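Cyanate lyase C-terminal domain-containing protein (Tetranychus urticae, PDB 5UK3) is a cyanase, which probably converts cyanate and bicarbonate into ammonia and carbon dioxide. Local coordinates at the interface of chains A and B. Residues are numbered along the deposited sequence; one frame, centred on the assembly and turned at random. Chains: chain A/B, Uncharacterized protein.

Contact 1: the interface of chains A and B. Residues chain A 95, 97-98; chain B 113, 117.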
loop_
_atom_site.group_PDB
_atom_site.type_symbol
_atom_site.label_atom_id
_atom_site.label_comp_id
_atom_site.label_asym_id
_atom_site.label_seq_id
_atom_site.Cartn_x
_atom_site.Cartn_y
_atom_site.Cartn_z
ATOM N N ASP A 95 11.325 11.526 7.749
ATOM C CA ASP A 95 12.158 12.457 8.507
ATOM C C ASP A 95 11.232 13.389 9.244
ATOM O O ASP A 95 10.312 13.927 8.656
ATOM C CB ASP A 95 13.101 13.305 7.679
ATOM C CG ASP A 95 14.151 14.022 8.559
ATOM O OD1 ASP A 95 15.192 13.413 8.899
ATOM O OD2 ASP A 95 13.915 15.193 8.946
ATOM N N LEU A 97 11.354 16.313 10.368
ATOM C CA LEU A 97 11.296 17.693 9.902
ATOM C C LEU A 97 10.405 17.778 8.714
ATOM O O LEU A 97 9.612 18.698 8.609
ATOM C CB LEU A 97 12.679 18.212 9.557
ATOM C CG LEU A 97 12.777 19.681 9.215
ATOM C CD1 LEU A 97 14.152 20.193 9.656
ATOM C CD2 LEU A 97 12.572 19.962 7.735
ATOM N N ILE A 98 10.540 16.834 7.804
ATOM C CA ILE A 98 9.736 16.880 6.595
ATOM C C ILE A 98 8.290 16.499 6.887
ATOM O O ILE A 98 7.364 17.101 6.350
ATOM C CB ILE A 98 10.325 15.980 5.484
ATOM C CG1 ILE A 98 11.795 16.353 5.161
ATOM C CG2 ILE A 98 9.383 16.002 4.287
ATOM C CD1 ILE A 98 11.977 17.609 4.376
ATOM N N ARG B 113 15.519 21.079 4.728
ATOM C CA ARG B 113 16.119 20.337 5.806
ATOM C C ARG B 113 17.537 20.829 6.075
ATOM O O ARG B 113 17.909 21.142 7.206
ATOM C CB ARG B 113 16.135 18.864 5.451
ATOM C CG ARG B 113 16.373 18.019 6.649
ATOM C CD ARG B 113 16.070 16.561 6.363
ATOM N NE ARG B 113 16.929 15.826 7.278
ATOM C CZ ARG B 113 18.223 15.621 7.086
ATOM N NH1 ARG B 113 18.823 16.087 5.980
ATOM N NH2 ARG B 113 18.918 14.961 7.995
ATOM N N HIS B 117 18.856 23.020 9.270
ATOM C CA HIS B 117 19.915 22.472 10.115
ATOM C C HIS B 117 21.066 23.436 10.302
ATOM O O HIS B 117 21.589 23.569 11.401
ATOM C CB HIS B 117 20.465 21.135 9.606
ATOM C CG HIS B 117 19.513 19.992 9.786
ATOM N ND1 HIS B 117 18.408 20.028 10.614
ATOM C CD2 HIS B 117 19.518 18.767 9.217
ATOM C CE1 HIS B 117 17.783 18.864 10.550
ATOM N NE2 HIS B 117 18.431 18.085 9.701
#
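A:Asp95 and B:Arg113 meet with their side chains crossing at about a right angle, and the carboxylate and guanidinium planes stand 89° apart. The acid thus faces the NE side of the arginine rather than pairing in parallel with two N-H groups. NE lies 3.4 Å from the carboxylate oxygen OD1, a salt bridge whose hydrogen bond is weak. OD2 lies at the guanidinium edge, in its plane, and accepts a bond from the backbone N of A:Leu97 at 3.1 Å, from above the carboxylate plane. That bond caps the first turn of helix 96-120. The arginine reaches the acid because its chain is extended from CG to NE (chi2 167°), and the ring nitrogen NE2 of B:His117, one turn along, lies over one guanidinium face, offset toward its rim. Beside this pair, A:Leu97 slides past B:His117 in the opposite direction: its CD1 is 4.0 Å from CE1 of B:His117, and its CD2 is 4.1 Å from CA of B:Arg113. Replacing A:Asp95 with alanine would probably leave the B:Arg113 charge without its acidic mate and the A:Leu97 N-H without its cap. Together the contacts fix the start of one subunit's helix against the later turns of its partner's, and probably help to hold the dimer together.

Contact 2: the interface of chains A and B. Residues chain A 134-136, 140-142; chain B 119-120, 150.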
loop_
_atom_site.group_PDB
_atom_site.type_symbol
_atom_site.label_atom_id
_atom_site.label_comp_id
_atom_site.label_asym_id
_atom_site.label_seq_id
_atom_site.Cartn_x
_atom_site.Cartn_y
_atom_site.Cartn_z
ATOM N N VAL A 134 13.409 30.969 3.226
ATOM C CA VAL A 134 13.338 30.477 4.615
ATOM C C VAL A 134 14.326 31.211 5.482
ATOM O O VAL A 134 15.429 31.482 5.064
ATOM C CB VAL A 134 13.501 28.959 4.687
ATOM C CG1 VAL A 134 14.849 28.541 4.193
ATOM C CG2 VAL A 134 13.288 28.441 6.087
ATOM N N THR A 135 13.901 31.552 6.691
ATOM C CA THR A 135 14.516 32.635 7.468
ATOM C C THR A 135 14.346 32.377 8.946
ATOM O O THR A 135 13.289 31.944 9.376
ATOM C CB THR A 135 13.825 34.003 7.179
ATOM O OG1 THR A 135 13.711 34.231 5.771
ATOM C CG2 THR A 135 14.601 35.152 7.774
ATOM N N LYS A 136 15.376 32.689 9.716
ATOM C CA LYS A 136 15.286 32.791 11.164
ATOM C C LYS A 136 15.010 34.237 11.463
ATOM O O LYS A 136 15.770 35.094 11.071
ATOM C CB LYS A 136 16.610 32.381 11.788
ATOM C CG LYS A 136 16.646 32.385 13.299
ATOM C CD LYS A 136 17.956 31.784 13.767
ATOM C CE LYS A 136 17.985 31.598 15.275
ATOM N NZ LYS A 136 19.271 30.999 15.691
ATOM N N SER A 140 13.770 33.566 17.177
ATOM C CA SER A 140 14.124 32.253 16.657
ATOM C C SER A 140 12.991 31.381 16.123
ATOM O O SER A 140 12.878 30.218 16.489
ATOM C CB SER A 140 14.937 31.487 17.699
ATOM O OG SER A 140 14.160 31.237 18.854
ATOM N N ARG A 141 12.145 31.941 15.271
ATOM C CA ARG A 141 11.062 31.178 14.697
ATOM C C ARG A 141 11.420 30.931 13.258
ATOM O O ARG A 141 12.090 31.755 12.623
ATOM C CB ARG A 141 9.754 31.949 14.804
ATOM C CG ARG A 141 9.197 31.939 16.209
ATOM C CD ARG A 141 7.853 32.635 16.297
ATOM N NE ARG A 141 6.745 31.805 15.820
ATOM C CZ ARG A 141 6.139 30.835 16.508
ATOM N NH1 ARG A 141 5.124 30.189 15.951
ATOM N NH2 ARG A 141 6.524 30.505 17.739
ATOM N N VAL A 142 10.966 29.805 12.730
ATOM C CA VAL A 142 11.263 29.438 11.354
ATOM C C VAL A 142 10.220 30.106 10.509
ATOM O O VAL A 142 9.043 29.909 10.718
ATOM C CB VAL A 142 11.161 27.938 11.111
ATOM C CG1 VAL A 142 11.624 27.596 9.714
ATOM C CG2 VAL A 142 12.000 27.172 12.113
ATOM N N GLU B 119 21.082 26.767 9.865
ATOM C CA GLU B 119 20.738 28.063 10.435
ATOM C C GLU B 119 20.070 28.013 11.806
ATOM O O GLU B 119 20.085 29.013 12.516
ATOM C CB GLU B 119 19.835 28.845 9.470
ATOM C CG GLU B 119 20.453 29.070 8.096
ATOM C CD GLU B 119 19.650 30.006 7.199
ATOM O OE1 GLU B 119 18.606 30.551 7.642
ATOM O OE2 GLU B 119 20.090 30.226 6.038
ATOM N N PHE B 120 19.456 26.900 12.170
ATOM C CA PHE B 120 18.868 26.728 13.517
ATOM C C PHE B 120 19.513 25.631 14.365
ATOM O O PHE B 120 19.501 25.712 15.582
ATOM C CB PHE B 120 17.390 26.380 13.408
ATOM C CG PHE B 120 16.556 27.443 12.788
ATOM C CD1 PHE B 120 16.457 27.540 11.413
ATOM C CD2 PHE B 120 15.839 28.333 13.585
ATOM C CE1 PHE B 120 15.667 28.509 10.829
ATOM C CE2 PHE B 120 15.045 29.298 13.012
ATOM C CZ PHE B 120 14.962 29.386 11.626
ATOM N N PHE B 150 10.799 26.656 16.237
ATOM C CA PHE B 150 11.876 25.707 16.109
ATOM C C PHE B 150 12.032 24.972 17.441
ATOM O O PHE B 150 12.163 25.605 18.462
ATOM C CB PHE B 150 13.175 26.422 15.778
ATOM C CG PHE B 150 14.331 25.507 15.693
ATOM C CD1 PHE B 150 14.419 24.589 14.628
ATOM C CD2 PHE B 150 15.298 25.498 16.685
ATOM C CE1 PHE B 150 15.479 23.702 14.545
ATOM C CE2 PHE B 150 16.367 24.610 16.609
ATOM C CZ PHE B 150 16.468 23.719 15.536
#
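B:Phe120 pushes its ring toward two strands of chain A, burying 73 Å² and meeting A:Lys136 and A:Val142. The aliphatic stem of A:Lys136, with 62 Å² hidden, passes the CZ/CE2 rim on one side of the ring plane: CB is 3.4 Å from CZ, and CG is 3.5 Å from CE2, of the B:Phe120 ring. With CG anti to the backbone N (chi1 -178°) and the chain extended beyond it, the stem continues toward the main chain of B:Glu119, where its CD comes 3.7 Å from the carbonyl O. B:Glu119 hides a further 40 Å². On the opposite face of the phenylalanine, CG2 of A:Val142 lies 4.0 Å from the ring centroid, offset toward the rim, in a CH-pi contact, so the ring is held between them. At the edge, the carbonyl O of A:Thr135 lies in the ring plane, 3.8 Å from CZ of B:Phe120. CB of B:Phe120 sits over the centre of the B:Phe150 ring, a contact within chain B that backs the wedge. B:Phe150 also meets chain A, its CB being 3.9 Å from A:Val142 CG2. In the fold, the C-terminal end of helix 96-120 of one subunit packs against strands 130-136 and 141-152 of the other, close to the connection between them.

Contact 3: the interface of chains A and B. Residues chain A 105, 125, 127, 130, 132, 146; chain B 101, 104-105, 108, 144.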
loop_
_atom_site.group_PDB
_atom_site.type_symbol
_atom_site.label_atom_id
_atom_site.label_comp_id
_atom_site.label_asym_id
_atom_site.label_seq_id
_atom_site.Cartn_x
_atom_site.Cartn_y
_atom_site.Cartn_z
ATOM N N PHE A 105 -0.165 20.513 5.954
ATOM C CA PHE A 105 -1.172 20.566 4.900
ATOM C C PHE A 105 -2.287 19.543 5.049
ATOM O O PHE A 105 -3.319 19.661 4.402
ATOM C CB PHE A 105 -0.521 20.503 3.529
ATOM C CG PHE A 105 0.304 21.711 3.245
ATOM C CD1 PHE A 105 -0.286 22.878 2.784
ATOM C CD2 PHE A 105 1.644 21.723 3.528
ATOM C CE1 PHE A 105 0.469 24.016 2.568
ATOM C CE2 PHE A 105 2.408 22.855 3.309
ATOM C CZ PHE A 105 1.824 24.006 2.829
ATOM N N MET A 125 -2.169 26.936 -7.008
ATOM C CA MET A 125 -0.922 27.624 -6.891
ATOM C C MET A 125 0.121 26.687 -7.431
ATOM O O MET A 125 0.255 25.573 -6.932
ATOM C CB MET A 125 -0.607 27.936 -5.435
ATOM C CG MET A 125 0.683 28.735 -5.290
ATOM S SD MET A 125 1.416 28.645 -3.660
ATOM C CE MET A 125 2.404 27.164 -3.893
ATOM N N ALA A 127 3.609 24.816 -8.300
ATOM C CA ALA A 127 4.845 24.378 -7.630
ATOM C C ALA A 127 6.064 24.524 -8.546
ATOM O O ALA A 127 7.197 24.220 -8.161
ATOM C CB ALA A 127 4.704 22.927 -7.163
ATOM N N CYS A 130 7.651 29.090 -8.658
ATOM C CA CYS A 130 7.504 29.154 -7.214
ATOM C C CYS A 130 8.799 29.532 -6.530
ATOM O O CYS A 130 9.818 28.918 -6.793
ATOM C CB CYS A 130 7.038 27.786 -6.719
ATOM S SG CYS A 130 6.219 27.856 -5.119
ATOM N N ILE A 132 10.600 29.813 -2.964
ATOM C CA ILE A 132 10.639 29.566 -1.539
ATOM C C ILE A 132 11.686 30.462 -0.939
ATOM O O ILE A 132 12.664 30.801 -1.562
ATOM C CB ILE A 132 11.040 28.127 -1.170
ATOM C CG1 ILE A 132 10.404 27.065 -2.097
ATOM C CG2 ILE A 132 10.695 27.826 0.291
ATOM C CD1 ILE A 132 8.909 27.148 -2.153
ATOM N N ILE A 146 6.396 31.071 0.810
ATOM C CA ILE A 146 6.235 30.457 -0.499
ATOM C C ILE A 146 5.481 31.446 -1.419
ATOM O O ILE A 146 4.432 31.929 -1.055
ATOM C CB ILE A 146 5.459 29.141 -0.349
ATOM C CG1 ILE A 146 6.230 28.208 0.587
ATOM C CG2 ILE A 146 5.255 28.501 -1.702
ATOM C CD1 ILE A 146 5.506 26.930 0.931
ATOM N N PHE B 101 1.190 21.501 -3.055
ATOM C CA PHE B 101 1.945 21.740 -1.827
ATOM C C PHE B 101 2.751 20.503 -1.444
ATOM O O PHE B 101 3.871 20.640 -1.038
ATOM C CB PHE B 101 1.044 22.197 -0.677
ATOM C CG PHE B 101 0.435 23.547 -0.907
ATOM C CD1 PHE B 101 1.240 24.652 -1.088
ATOM C CD2 PHE B 101 -0.936 23.706 -0.971
ATOM C CE1 PHE B 101 0.699 25.895 -1.323
ATOM C CE2 PHE B 101 -1.488 24.952 -1.200
ATOM C CZ PHE B 101 -0.661 26.046 -1.384
ATOM N N LEU B 104 5.731 20.223 -3.728
ATOM C CA LEU B 104 6.674 21.225 -3.362
ATOM C C LEU B 104 7.642 20.760 -2.300
ATOM O O LEU B 104 8.815 20.977 -2.439
ATOM C CB LEU B 104 5.938 22.486 -2.930
ATOM C CG LEU B 104 6.763 23.725 -2.688
ATOM C CD1 LEU B 104 7.417 24.110 -4.001
ATOM C CD2 LEU B 104 5.897 24.871 -2.207
ATOM N N PHE B 105 7.178 20.062 -1.278
ATOM C CA PHE B 105 8.098 19.518 -0.270
ATOM C C PHE B 105 8.786 18.236 -0.693
ATOM O O PHE B 105 9.764 17.825 -0.081
ATOM C CB PHE B 105 7.396 19.367 1.084
ATOM C CG PHE B 105 7.026 20.676 1.671
ATOM C CD1 PHE B 105 7.964 21.419 2.361
ATOM C CD2 PHE B 105 5.776 21.218 1.440
ATOM C CE1 PHE B 105 7.649 22.687 2.838
ATOM C CE2 PHE B 105 5.451 22.472 1.913
ATOM C CZ PHE B 105 6.391 23.221 2.605
ATOM N N TYR B 108 11.697 20.346 -2.752
ATOM C CA TYR B 108 12.562 21.192 -1.921
ATOM C C TYR B 108 12.774 20.701 -0.473
ATOM O O TYR B 108 13.483 21.341 0.303
ATOM C CB TYR B 108 12.020 22.598 -1.903
ATOM C CG TYR B 108 12.043 23.212 -3.258
ATOM C CD1 TYR B 108 13.207 23.751 -3.775
ATOM C CD2 TYR B 108 10.900 23.254 -4.024
ATOM C CE1 TYR B 108 13.221 24.337 -5.029
ATOM C CE2 TYR B 108 10.886 23.843 -5.270
ATOM C CZ TYR B 108 12.043 24.385 -5.781
ATOM O OH TYR B 108 12.005 24.955 -7.043
ATOM N N LEU B 144 2.191 32.557 0.565
ATOM C CA LEU B 144 1.869 31.704 1.687
ATOM C C LEU B 144 3.013 31.826 2.678
ATOM O O LEU B 144 4.137 31.519 2.334
ATOM C CB LEU B 144 1.732 30.288 1.156
ATOM C CG LEU B 144 1.476 29.136 2.131
ATOM C CD1 LEU B 144 0.154 29.432 2.768
ATOM C CD2 LEU B 144 1.408 27.721 1.566
#
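B:Leu104 buries 73 Å² by reaching tip to tip toward two isoleucines of chain A. Its CD2 is 3.7 Å from CG2 of A:Ile146, and 3.8 Å from CD1 of A:Ile132. With CG anti to the backbone N (chi1 -172°), the branch leaves helix 96-120 toward the strands, and its other methyl, CD1, faces the sulfur of A:Cys130. A second apolar cluster gathers round A:Phe105. The CB of B:Phe101 stands over the centre of that ring, 3.8 Å from its centroid, a CH-pi contact, while CE1 of A:Phe105 in turn lies above one face of the B:Phe101 ring, toward its rim. At the A:Phe105 edge, in plane, CD2 of B:Leu144 approaches CZ at 3.9 Å. A:Phe105 also meets its own symmetry mate, B:Phe105, through their CE2 atoms, the two side chains crossing at about a right angle. A:Met125 bends at chi3 and brings SD and CE to the far rim of B:Phe101, while A:Ile132 CG1 lies loosely over a face of B:Tyr108, toward its rim. Farther out, strands 141-152 of the two chains pair antiparallel, which probably sets the register of these side chains. A:Ile146 N donates to B:Leu144 O at 2.8 Å, and B:Leu144 N returns the bond to A:Ile146 O at 2.8 Å; both are nearly straight, with angles of 175° and 178° at the hydrogen.

Measured between the centres of their C-alpha atoms, contact 1 lies about 13 Å from contact 2 and 15 Å from contact 3, while contacts 2 and 3 are about 17 Å apart. Helix 96-120 of chain B enters all three: its first half serves contact 3, later turns contact 1, and its end contact 2. In chain A the same helix joins contacts 1 and 3, and strands 130-136 and 141-152 join contacts 2 and 3. Two-fold symmetry repeats each patch with the chains exchanged, so helices and strands of both subunits interlock as one dimer. Ten copies form the deposited assembly, consistent with the pentamer of dimers typical of cyanases.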